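WbbZ protein (Klebsiella pneumoniae subsp. pneumoniae NTUH-K2044, PDB 6X1L) is of unknown function but belongs to the polysaccharide pyruvyl transferase family and so probably modifies a bacterial surface polysaccharide. Local coordinates at residues Ser104-Tyr109 and Asn127-Tyr132; Val121-Glu126 and Asn143-Asp148; Ala170-Thr175 and Asn215-Tyr220. All blocks are in the same frame, centred on the assembly; numbering follows the deposited sequence.

Interactions 1 and 2 adjoin, their centres about 9 Å apart. Interaction 2 is the buried pairing of strands 120-124 and 144-146 in the six-stranded parallel sheet, made of backbone hydrogen bonds and apolar side chains. Interaction 1, only partly buried, ties the helix between those strands, 127-135, to the loop after strand 98-104 through hydroxyls and a guanidinium. Thr105 joins the two by probable hydrogen bonds to Arg125 and Glu126. Interaction 3, its centre 28 to 29 Å from the others, joins strand 167-172 of the four-stranded sheet to the end of helix 203-218 and the start of strand 220-225; it is buried and apolar, with no hydrogen bond between its segments.

Interaction 1: Ser104-Tyr109 and Asn127-Tyr132; sequences STIRGY and NITFDY
The guanidinium of Arg107 lies between two methyl groups: CG2 of Ile128 sits over one face, 3.8 Å from CZ, and CG2 of Thr105 over the other, both offset toward the rim. At its edge, in the guanidinium plane, OG1 of Thr129 accepts a hydrogen bond from Arg107 NH1 (2.8 Å), bent to 131° at the hydrogen. The same NH1 reaches Ile106 O at 2.9 Å, coming from above that carbonyl plane. A bend at chi2 (-70°) turns CD of Arg107 and lets the arm fold back toward the helix, although its CB points away from it. On the ring of Tyr132, Gly108 O lies at the edge; OH of Tyr132 donates to this oxygen over 2.7 Å, from above the carbonyl plane, while CE2 touches CG2 of Ile106.

Thr129 OG1 also takes the backbone N-H of Ile106, 3.0 Å away and nearly straight at 169°. Its CG2 packs 3.9 Å from Ile106 CB. The contact thus secures the start of helix 127-135 to the irregular loop between strand 98-104 and helix 110-115. Glu126, at the N-cap of the helix, forms a further hydrogen bond with Thr129 OG1 through OE2, while Arg107 NE is bound to Tyr248 O.

The buried Thr129 hydroxyl therefore accepts from Ile106 N and, less directly, from Arg107 NH1, and probably gives its own hydrogen to Glu126 OE2. Glu126, a long and weak ion-pair partner of Arg107, may add some electrostatic stabilisation to the positive guanidinium.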
loop_
_atom_site.group_PDB
_atom_site.type_symbol
_atom_site.label_atom_id
_atom_site.label_comp_id
_atom_site.label_asym_id
_atom_site.label_seq_id
_atom_site.Cartn_x
_atom_site.Cartn_y
_atom_site.Cartn_z
ATOM N N SER A 104 14.186 -14.685 -13.049
ATOM C CA SER A 104 12.857 -15.264 -12.924
ATOM C C SER A 104 12.927 -16.725 -12.502
ATOM O O SER A 104 13.953 -17.399 -12.644
ATOM C CB SER A 104 12.076 -15.150 -14.240
ATOM O OG SER A 104 11.795 -13.795 -14.548
ATOM N N THR A 105 11.801 -17.196 -11.971
ATOM C CA THR A 105 11.555 -18.607 -11.715
ATOM C C THR A 105 10.607 -19.106 -12.797
ATOM O O THR A 105 9.512 -18.559 -12.966
ATOM C CB THR A 105 10.958 -18.823 -10.322
ATOM O OG1 THR A 105 11.979 -18.653 -9.327
ATOM C CG2 THR A 105 10.356 -20.217 -10.195
ATOM N N ILE A 106 11.038 -20.122 -13.541
ATOM C CA ILE A 106 10.308 -20.633 -14.695
ATOM C C ILE A 106 10.068 -22.121 -14.489
ATOM O O ILE A 106 10.984 -22.854 -14.100
ATOM C CB ILE A 106 11.080 -20.379 -16.004
ATOM C CG1 ILE A 106 11.333 -18.883 -16.194
ATOM C CG2 ILE A 106 10.328 -20.953 -17.193
ATOM C CD1 ILE A 106 12.221 -18.568 -17.376
ATOM N N ARG A 107 8.841 -22.566 -14.745
ATOM C CA ARG A 107 8.482 -23.976 -14.642
ATOM C C ARG A 107 7.671 -24.354 -15.869
ATOM O O ARG A 107 6.637 -23.736 -16.144
ATOM C CB ARG A 107 7.685 -24.261 -13.365
ATOM C CG ARG A 107 8.416 -23.931 -12.070
ATOM C CD ARG A 107 9.576 -24.889 -11.815
ATOM N NE ARG A 107 10.196 -24.649 -10.515
ATOM C CZ ARG A 107 11.271 -23.889 -10.327
ATOM N NH1 ARG A 107 11.860 -23.300 -11.359
ATOM N NH2 ARG A 107 11.757 -23.717 -9.104
ATOM N N GLY A 108 8.137 -25.362 -16.604
ATOM C CA GLY A 108 7.382 -25.789 -17.762
ATOM C C GLY A 108 7.481 -24.782 -18.895
ATOM O O GLY A 108 8.469 -24.053 -19.035
ATOM N N TYR A 109 6.424 -24.738 -19.710
ATOM C CA TYR A 109 6.403 -23.929 -20.929
ATOM C C TYR A 109 7.611 -24.239 -21.811
ATOM O O TYR A 109 8.253 -23.345 -22.369
ATOM C CB TYR A 109 6.330 -22.439 -20.598
ATOM C CG TYR A 109 5.002 -22.003 -20.012
ATOM C CD1 TYR A 109 3.804 -22.466 -20.539
ATOM C CD2 TYR A 109 4.949 -21.136 -18.928
ATOM C CE1 TYR A 109 2.586 -22.071 -20.007
ATOM C CE2 TYR A 109 3.736 -20.735 -18.390
ATOM C CZ TYR A 109 2.560 -21.208 -18.934
ATOM O OH TYR A 109 1.352 -20.815 -18.405
ATOM N N ASN A 127 18.803 -22.147 -9.065
ATOM C CA ASN A 127 19.507 -23.210 -9.785
ATOM C C ASN A 127 18.563 -24.143 -10.531
ATOM O O ASN A 127 18.972 -24.773 -11.514
ATOM C CB ASN A 127 20.356 -24.025 -8.811
ATOM C CG ASN A 127 21.728 -23.432 -8.598
ATOM O OD1 ASN A 127 22.415 -23.067 -9.551
ATOM N ND2 ASN A 127 22.137 -23.333 -7.338
ATOM N N ILE A 128 17.324 -24.282 -10.060
ATOM C CA ILE A 128 16.385 -25.186 -10.716
ATOM C C ILE A 128 15.972 -24.625 -12.068
ATOM O O ILE A 128 15.945 -25.341 -13.076
ATOM C CB ILE A 128 15.167 -25.446 -9.812
ATOM C CG1 ILE A 128 15.611 -26.106 -8.506
ATOM C CG2 ILE A 128 14.148 -26.315 -10.539
ATOM C CD1 ILE A 128 14.468 -26.574 -7.640
ATOM N N THR A 129 15.659 -23.329 -12.115
ATOM C CA THR A 129 15.343 -22.689 -13.388
ATOM C C THR A 129 16.555 -22.676 -14.313
ATOM O O THR A 129 16.427 -22.924 -15.517
ATOM C CB THR A 129 14.831 -21.267 -13.142
ATOM O OG1 THR A 129 13.589 -21.330 -12.433
ATOM C CG2 THR A 129 14.611 -20.535 -14.457
ATOM N N PHE A 130 17.741 -22.405 -13.763
ATOM C CA PHE A 130 18.945 -22.341 -14.581
ATOM C C PHE A 130 19.237 -23.683 -15.240
ATOM O O PHE A 130 19.515 -23.749 -16.442
ATOM C CB PHE A 130 20.130 -21.885 -13.727
ATOM C CG PHE A 130 21.408 -21.731 -14.499
ATOM C CD1 PHE A 130 21.530 -20.752 -15.472
ATOM C CD2 PHE A 130 22.489 -22.558 -14.250
ATOM C CE1 PHE A 130 22.704 -20.607 -16.187
ATOM C CE2 PHE A 130 23.669 -22.418 -14.963
ATOM C CZ PHE A 130 23.775 -21.439 -15.933
ATOM N N ASP A 131 19.172 -24.770 -14.466
ATOM C CA ASP A 131 19.428 -26.090 -15.037
ATOM C C ASP A 131 18.334 -26.497 -16.013
ATOM O O ASP A 131 18.606 -27.207 -16.984
ATOM C CB ASP A 131 19.564 -27.132 -13.928
ATOM C CG ASP A 131 20.797 -26.919 -13.081
ATOM O OD1 ASP A 131 21.705 -26.191 -13.531
ATOM O OD2 ASP A 131 20.862 -27.483 -11.970
ATOM N N TYR A 132 17.098 -26.053 -15.779
ATOM C CA TYR A 132 16.018 -26.361 -16.708
ATOM C C TYR A 132 16.244 -25.684 -18.056
ATOM O O TYR A 132 16.249 -26.348 -19.102
ATOM C CB TYR A 132 14.677 -25.945 -16.097
ATOM C CG TYR A 132 13.530 -25.910 -17.080
ATOM C CD1 TYR A 132 13.290 -26.974 -17.940
ATOM C CD2 TYR A 132 12.676 -24.816 -17.134
ATOM C CE1 TYR A 132 12.244 -26.941 -18.838
ATOM C CE2 TYR A 132 11.627 -24.776 -18.023
ATOM C CZ TYR A 132 11.413 -25.840 -18.872
ATOM O OH TYR A 132 10.365 -25.797 -19.760
#

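Interaction 2: Val121-Glu126 and Asn143-Asp148; sequences VVFCRE and NVFITD
Phe123 and Phe145 both hold CG anti to the carbonyl carbon (chi1 -70° and -53°), and their side chains run next to each other in the same direction. Their rings lie nearly parallel, with planes at 17°, but are slid apart: the centroids are 4.9 Å from each other and overlap is slight. CD2 of Phe145 sits above one face of the Phe123 ring near its rim, and CD1 of Phe123 comes within 3.6 Å of Phe145 CB. At the edge of the Phe145 ring, CE2 meets CG1 of Val121 at 3.8 Å. On the other face of the sheet, CG2 of Val144 touches SG of Cys124, also at 3.8 Å, and CD1 of Ile146 approaches Glu126 O.

The backbones pair in parallel register, Val122 with Val144, Phe123 with Phe145 and Cys124 with Ile146. Val122 N donates to Asn143 O and Phe145 N to Val122 O (2.8 Å); Cys124 N then donates to Phe145 O and Thr147 N to Cys124 O. The last of these is 2.9 Å long and lies nearly along the C=O axis. These are the two strands of a beta-alpha-beta crossover through helix 127-135, and strand 144-146 forms the outermost position of the sheet in this chain.

Leu14 of helix 6-21 packs on the side chains of Phe123 and Phe145, whereas helix 127-135 covers the face bearing Cys124, Val144 and Ile146. Past the strand end, Arg125 makes a salt bridge to Asp149 and a hydrogen bond to Thr105.

Four N-H to O=C bonds, from Val122 N to Thr147 N, thus join the strands, with the two phenyl rings on one face and Val122, Cys124, Val144 and Ile146 on the other. At the strand's carboxyl end, the Asp149 salt bridge probably offsets the cost of burying the Arg125 charge.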
loop_
_atom_site.group_PDB
_atom_site.type_symbol
_atom_site.label_atom_id
_atom_site.label_comp_id
_atom_site.label_asym_id
_atom_site.label_seq_id
_atom_site.Cartn_x
_atom_site.Cartn_y
_atom_site.Cartn_z
ATOM N N VAL A 121 16.770 -14.099 -24.068
ATOM C CA VAL A 121 17.899 -14.043 -23.149
ATOM C C VAL A 121 17.305 -14.186 -21.755
ATOM O O VAL A 121 16.564 -13.305 -21.298
ATOM C CB VAL A 121 18.709 -12.749 -23.294
ATOM C CG1 VAL A 121 19.867 -12.739 -22.309
ATOM C CG2 VAL A 121 19.222 -12.608 -24.724
ATOM N N VAL A 122 17.594 -15.304 -21.093
ATOM C CA VAL A 122 16.877 -15.712 -19.890
ATOM C C VAL A 122 17.790 -15.555 -18.684
ATOM O O VAL A 122 18.867 -16.159 -18.627
ATOM C CB VAL A 122 16.365 -17.156 -19.990
ATOM C CG1 VAL A 122 15.478 -17.475 -18.792
ATOM C CG2 VAL A 122 15.617 -17.369 -21.294
ATOM N N PHE A 123 17.347 -14.770 -17.705
ATOM C CA PHE A 123 18.026 -14.670 -16.422
ATOM C C PHE A 123 17.237 -15.470 -15.395
ATOM O O PHE A 123 16.030 -15.257 -15.229
ATOM C CB PHE A 123 18.177 -13.211 -15.991
ATOM C CG PHE A 123 19.160 -12.441 -16.822
ATOM C CD1 PHE A 123 20.493 -12.379 -16.456
ATOM C CD2 PHE A 123 18.754 -11.797 -17.978
ATOM C CE1 PHE A 123 21.407 -11.684 -17.227
ATOM C CE2 PHE A 123 19.659 -11.099 -18.753
ATOM C CZ PHE A 123 20.989 -11.042 -18.377
ATOM N N CYS A 124 17.919 -16.387 -14.717
ATOM C CA CYS A 124 17.310 -17.298 -13.761
ATOM C C CYS A 124 17.724 -16.905 -12.351
ATOM O O CYS A 124 18.902 -16.627 -12.095
ATOM C CB CYS A 124 17.730 -18.740 -14.053
ATOM S SG CYS A 124 17.653 -19.161 -15.814
ATOM N N ARG A 125 16.758 -16.885 -11.433
ATOM C CA ARG A 125 17.023 -16.450 -10.069
ATOM C C ARG A 125 17.284 -17.609 -9.111
ATOM O O ARG A 125 17.410 -17.380 -7.904
ATOM C CB ARG A 125 15.873 -15.576 -9.553
ATOM C CG ARG A 125 14.546 -16.287 -9.376
ATOM C CD ARG A 125 13.468 -15.285 -8.936
ATOM N NE ARG A 125 12.204 -15.943 -8.627
ATOM C CZ ARG A 125 11.094 -15.297 -8.283
ATOM N NH1 ARG A 125 11.091 -13.972 -8.216
ATOM N NH2 ARG A 125 9.987 -15.975 -8.016
ATOM N N GLU A 126 17.367 -18.840 -9.613
ATOM C CA GLU A 126 17.797 -19.967 -8.791
ATOM C C GLU A 126 18.277 -21.094 -9.700
ATOM O O GLU A 126 18.166 -21.024 -10.925
ATOM C CB GLU A 126 16.689 -20.445 -7.842
ATOM C CG GLU A 126 15.262 -20.121 -8.283
ATOM C CD GLU A 126 14.734 -21.083 -9.323
ATOM O OE1 GLU A 126 15.415 -22.098 -9.597
ATOM O OE2 GLU A 126 13.635 -20.825 -9.860
ATOM N N ASN A 143 22.872 -16.856 -23.728
ATOM C CA ASN A 143 21.444 -16.567 -23.709
ATOM C C ASN A 143 20.743 -17.145 -22.484
ATOM O O ASN A 143 19.510 -17.105 -22.417
ATOM C CB ASN A 143 20.762 -17.066 -24.991
ATOM C CG ASN A 143 21.003 -18.537 -25.245
ATOM O OD1 ASN A 143 21.732 -19.195 -24.504
ATOM N ND2 ASN A 143 20.384 -19.065 -26.295
ATOM N N VAL A 144 21.484 -17.684 -21.519
ATOM C CA VAL A 144 20.921 -18.047 -20.221
ATOM C C VAL A 144 21.953 -17.720 -19.150
ATOM O O VAL A 144 23.144 -17.999 -19.318
ATOM C CB VAL A 144 20.482 -19.525 -20.152
ATOM C CG1 VAL A 144 21.657 -20.475 -20.384
ATOM C CG2 VAL A 144 19.799 -19.815 -18.820
ATOM N N PHE A 145 21.495 -17.087 -18.069
ATOM C CA PHE A 145 22.349 -16.648 -16.974
ATOM C C PHE A 145 21.633 -16.917 -15.659
ATOM O O PHE A 145 20.409 -17.072 -15.614
ATOM C CB PHE A 145 22.687 -15.149 -17.055
ATOM C CG PHE A 145 23.265 -14.713 -18.369
ATOM C CD1 PHE A 145 24.630 -14.518 -18.507
ATOM C CD2 PHE A 145 22.445 -14.473 -19.462
ATOM C CE1 PHE A 145 25.165 -14.105 -19.709
ATOM C CE2 PHE A 145 22.980 -14.066 -20.670
ATOM C CZ PHE A 145 24.339 -13.883 -20.792
ATOM N N ILE A 146 22.404 -16.941 -14.575
ATOM C CA ILE A 146 21.863 -17.126 -13.236
ATOM C C ILE A 146 22.359 -15.989 -12.352
ATOM O O ILE A 146 23.540 -15.622 -12.400
ATOM C CB ILE A 146 22.248 -18.499 -12.646
ATOM C CG1 ILE A 146 21.627 -18.683 -11.259
ATOM C CG2 ILE A 146 23.760 -18.673 -12.598
ATOM C CD1 ILE A 146 21.662 -20.109 -10.764
ATOM N N THR A 147 21.455 -15.420 -11.559
ATOM C CA THR A 147 21.807 -14.334 -10.657
ATOM C C THR A 147 20.656 -14.158 -9.676
ATOM O O THR A 147 19.592 -14.761 -9.827
ATOM C CB THR A 147 22.111 -13.041 -11.426
ATOM O OG1 THR A 147 22.569 -12.029 -10.522
ATOM C CG2 THR A 147 20.883 -12.550 -12.174
ATOM N N ASP A 148 20.886 -13.334 -8.658
ATOM C CA ASP A 148 19.894 -13.149 -7.607
ATOM C C ASP A 148 18.631 -12.484 -8.142
ATOM O O ASP A 148 18.667 -11.695 -9.090
ATOM C CB ASP A 148 20.472 -12.306 -6.470
ATOM C CG ASP A 148 21.472 -13.071 -5.628
ATOM O OD1 ASP A 148 21.207 -14.249 -5.309
ATOM O OD2 ASP A 148 22.526 -12.493 -5.289
#

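Interaction 3: Ala170-Thr175 and Asn215-Tyr220; sequences ANCFRT and NFLEEY
Tyr220 meets Ala170 along most of its length. Its CB lies 4.1 Å from Ala170 CB, and with CG anti to the carbonyl carbon (chi1 -69°) the ring is carried beneath that methyl. CG and CD1 of Tyr220 are both 3.5 Å from Ala170 CB, and CZ is still within 3.8 Å of it. The methyl stands over the centre of the ring, 3.4 Å from the centroid and 9° off the normal, a CH-pi contact. At the tip, Tyr220 OH is hydrogen-bonded outside the two segments.

Tyr220 is the first residue of strand 220-225, so this contact lies between neighbouring strands. Strand 167-172, helix 203-218 and strand 220-225 form a parallel beta-alpha-beta connection in the second of two sheets, consistent with the GT-B clan of the family.

Two residues after Ala170, SG of Cys172 turns to the helix and lies 3.8 Å from CE2 of Phe216, oblique to that ring, a sulfur-aromatic contact. SG also comes to 4.4 Å from CD2 of Leu217. CB of Ala170 is 4.2 Å from Phe216 CE2, while CE2 of Tyr220 lies over one face of the Phe216 ring. Tyr199 of the second subunit packs on Phe216 as well.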
loop_
_atom_site.group_PDB
_atom_site.type_symbol
_atom_site.label_atom_id
_atom_site.label_comp_id
_atom_site.label_asym_id
_atom_site.label_seq_id
_atom_site.Cartn_x
_atom_site.Cartn_y
_atom_site.Cartn_z
ATOM N N ALA A 170 5.649 -11.753 13.627
ATOM C CA ALA A 170 4.732 -11.417 12.546
ATOM C C ALA A 170 4.471 -12.664 11.716
ATOM O O ALA A 170 5.415 -13.345 11.302
ATOM C CB ALA A 170 5.303 -10.311 11.655
ATOM N N ASN A 171 3.196 -12.964 11.479
ATOM C CA ASN A 171 2.785 -14.071 10.623
ATOM C C ASN A 171 2.296 -13.499 9.299
ATOM O O ASN A 171 1.336 -12.722 9.276
ATOM C CB ASN A 171 1.689 -14.904 11.287
ATOM C CG ASN A 171 2.171 -15.621 12.532
ATOM O OD1 ASN A 171 3.347 -15.959 12.653
ATOM N ND2 ASN A 171 1.258 -15.862 13.466
ATOM N N CYS A 172 2.953 -13.882 8.198
ATOM C CA CYS A 172 2.625 -13.378 6.859
ATOM C C CYS A 172 2.477 -14.571 5.913
ATOM O O CYS A 172 3.366 -14.858 5.107
ATOM C CB CYS A 172 3.692 -12.391 6.374
ATOM S SG CYS A 172 4.001 -11.007 7.522
ATOM N N PHE A 173 1.342 -15.259 6.005
ATOM C CA PHE A 173 1.112 -16.483 5.255
ATOM C C PHE A 173 0.018 -16.299 4.211
ATOM O O PHE A 173 -0.915 -15.509 4.379
ATOM C CB PHE A 173 0.739 -17.638 6.190
ATOM C CG PHE A 173 1.881 -18.123 7.028
ATOM C CD1 PHE A 173 2.723 -19.120 6.562
ATOM C CD2 PHE A 173 2.118 -17.579 8.281
ATOM C CE1 PHE A 173 3.778 -19.568 7.329
ATOM C CE2 PHE A 173 3.172 -18.024 9.056
ATOM C CZ PHE A 173 4.004 -19.021 8.578
ATOM N N ARG A 174 0.153 -17.069 3.134
ATOM C CA ARG A 174 -0.795 -17.039 2.027
ATOM C C ARG A 174 -2.197 -17.393 2.507
ATOM O O ARG A 174 -2.402 -18.427 3.149
ATOM C CB ARG A 174 -0.328 -18.014 0.944
ATOM C CG ARG A 174 -1.054 -17.907 -0.373
ATOM C CD ARG A 174 -0.313 -18.692 -1.441
ATOM N NE ARG A 174 -1.091 -18.799 -2.669
ATOM C CZ ARG A 174 -1.910 -19.809 -2.939
ATOM N NH1 ARG A 174 -2.053 -20.800 -2.068
ATOM N NH2 ARG A 174 -2.585 -19.830 -4.080
ATOM N N THR A 175 -3.166 -16.530 2.180
ATOM C CA THR A 175 -4.509 -16.642 2.750
ATOM C C THR A 175 -5.236 -17.897 2.285
ATOM O O THR A 175 -6.142 -18.378 2.977
ATOM C CB THR A 175 -5.341 -15.409 2.392
ATOM O OG1 THR A 175 -5.364 -15.247 0.967
ATOM C CG2 THR A 175 -4.756 -14.164 3.024
ATOM N N ASN A 215 7.716 -0.925 6.120
ATOM C CA ASN A 215 7.261 -0.287 7.357
ATOM C C ASN A 215 6.638 -1.304 8.299
ATOM O O ASN A 215 6.887 -1.276 9.509
ATOM C CB ASN A 215 6.244 0.816 7.061
ATOM C CG ASN A 215 6.851 2.007 6.359
ATOM O OD1 ASN A 215 8.059 2.236 6.410
ATOM N ND2 ASN A 215 6.004 2.784 5.704
ATOM N N PHE A 216 5.809 -2.199 7.759
ATOM C CA PHE A 216 5.167 -3.213 8.586
ATOM C C PHE A 216 6.204 -4.104 9.253
ATOM O O PHE A 216 6.150 -4.345 10.465
ATOM C CB PHE A 216 4.207 -4.044 7.733
ATOM C CG PHE A 216 3.588 -5.196 8.468
ATOM C CD1 PHE A 216 2.466 -5.002 9.264
ATOM C CD2 PHE A 216 4.128 -6.472 8.372
ATOM C CE1 PHE A 216 1.890 -6.056 9.947
ATOM C CE2 PHE A 216 3.556 -7.533 9.057
ATOM C CZ PHE A 216 2.435 -7.322 9.844
ATOM N N LEU A 217 7.174 -4.586 8.473
ATOM C CA LEU A 217 8.117 -5.577 8.979
ATOM C C LEU A 217 9.130 -4.975 9.942
ATOM O O LEU A 217 9.603 -5.670 10.847
ATOM C CB LEU A 217 8.842 -6.241 7.806
ATOM C CG LEU A 217 7.952 -7.033 6.849
ATOM C CD1 LEU A 217 8.721 -7.379 5.578
ATOM C CD2 LEU A 217 7.446 -8.294 7.534
ATOM N N GLU A 218 9.482 -3.696 9.759
ATOM C CA GLU A 218 10.526 -3.077 10.575
ATOM C C GLU A 218 10.251 -3.202 12.071
ATOM O O GLU A 218 11.193 -3.283 12.870
ATOM C CB GLU A 218 10.679 -1.600 10.209
ATOM C CG GLU A 218 11.488 -1.322 8.949
ATOM C CD GLU A 218 11.562 0.165 8.624
ATOM O OE1 GLU A 218 10.577 0.714 8.088
ATOM O OE2 GLU A 218 12.603 0.790 8.919
ATOM N N GLU A 219 8.981 -3.214 12.468
ATOM C CA GLU A 219 8.615 -3.161 13.880
ATOM C C GLU A 219 8.580 -4.530 14.547
ATOM O O GLU A 219 8.261 -4.610 15.739
ATOM C CB GLU A 219 7.257 -2.465 14.039
ATOM C CG GLU A 219 7.303 -0.976 13.717
ATOM C CD GLU A 219 5.973 -0.266 13.947
ATOM O OE1 GLU A 219 4.961 -0.644 13.313
ATOM O OE2 GLU A 219 5.942 0.675 14.770
ATOM N N TYR A 220 8.908 -5.597 13.825
ATOM C CA TYR A 220 8.904 -6.948 14.366
ATOM C C TYR A 220 10.327 -7.474 14.507
ATOM O O TYR A 220 11.232 -7.081 13.766
ATOM C CB TYR A 220 8.105 -7.903 13.477
ATOM C CG TYR A 220 6.615 -7.655 13.466
ATOM C CD1 TYR A 220 5.790 -8.223 14.431
ATOM C CD2 TYR A 220 6.029 -6.869 12.483
ATOM C CE1 TYR A 220 4.424 -8.006 14.420
ATOM C CE2 TYR A 220 4.669 -6.648 12.462
ATOM C CZ TYR A 220 3.870 -7.217 13.431
ATOM O OH TYR A 220 2.515 -6.995 13.409
#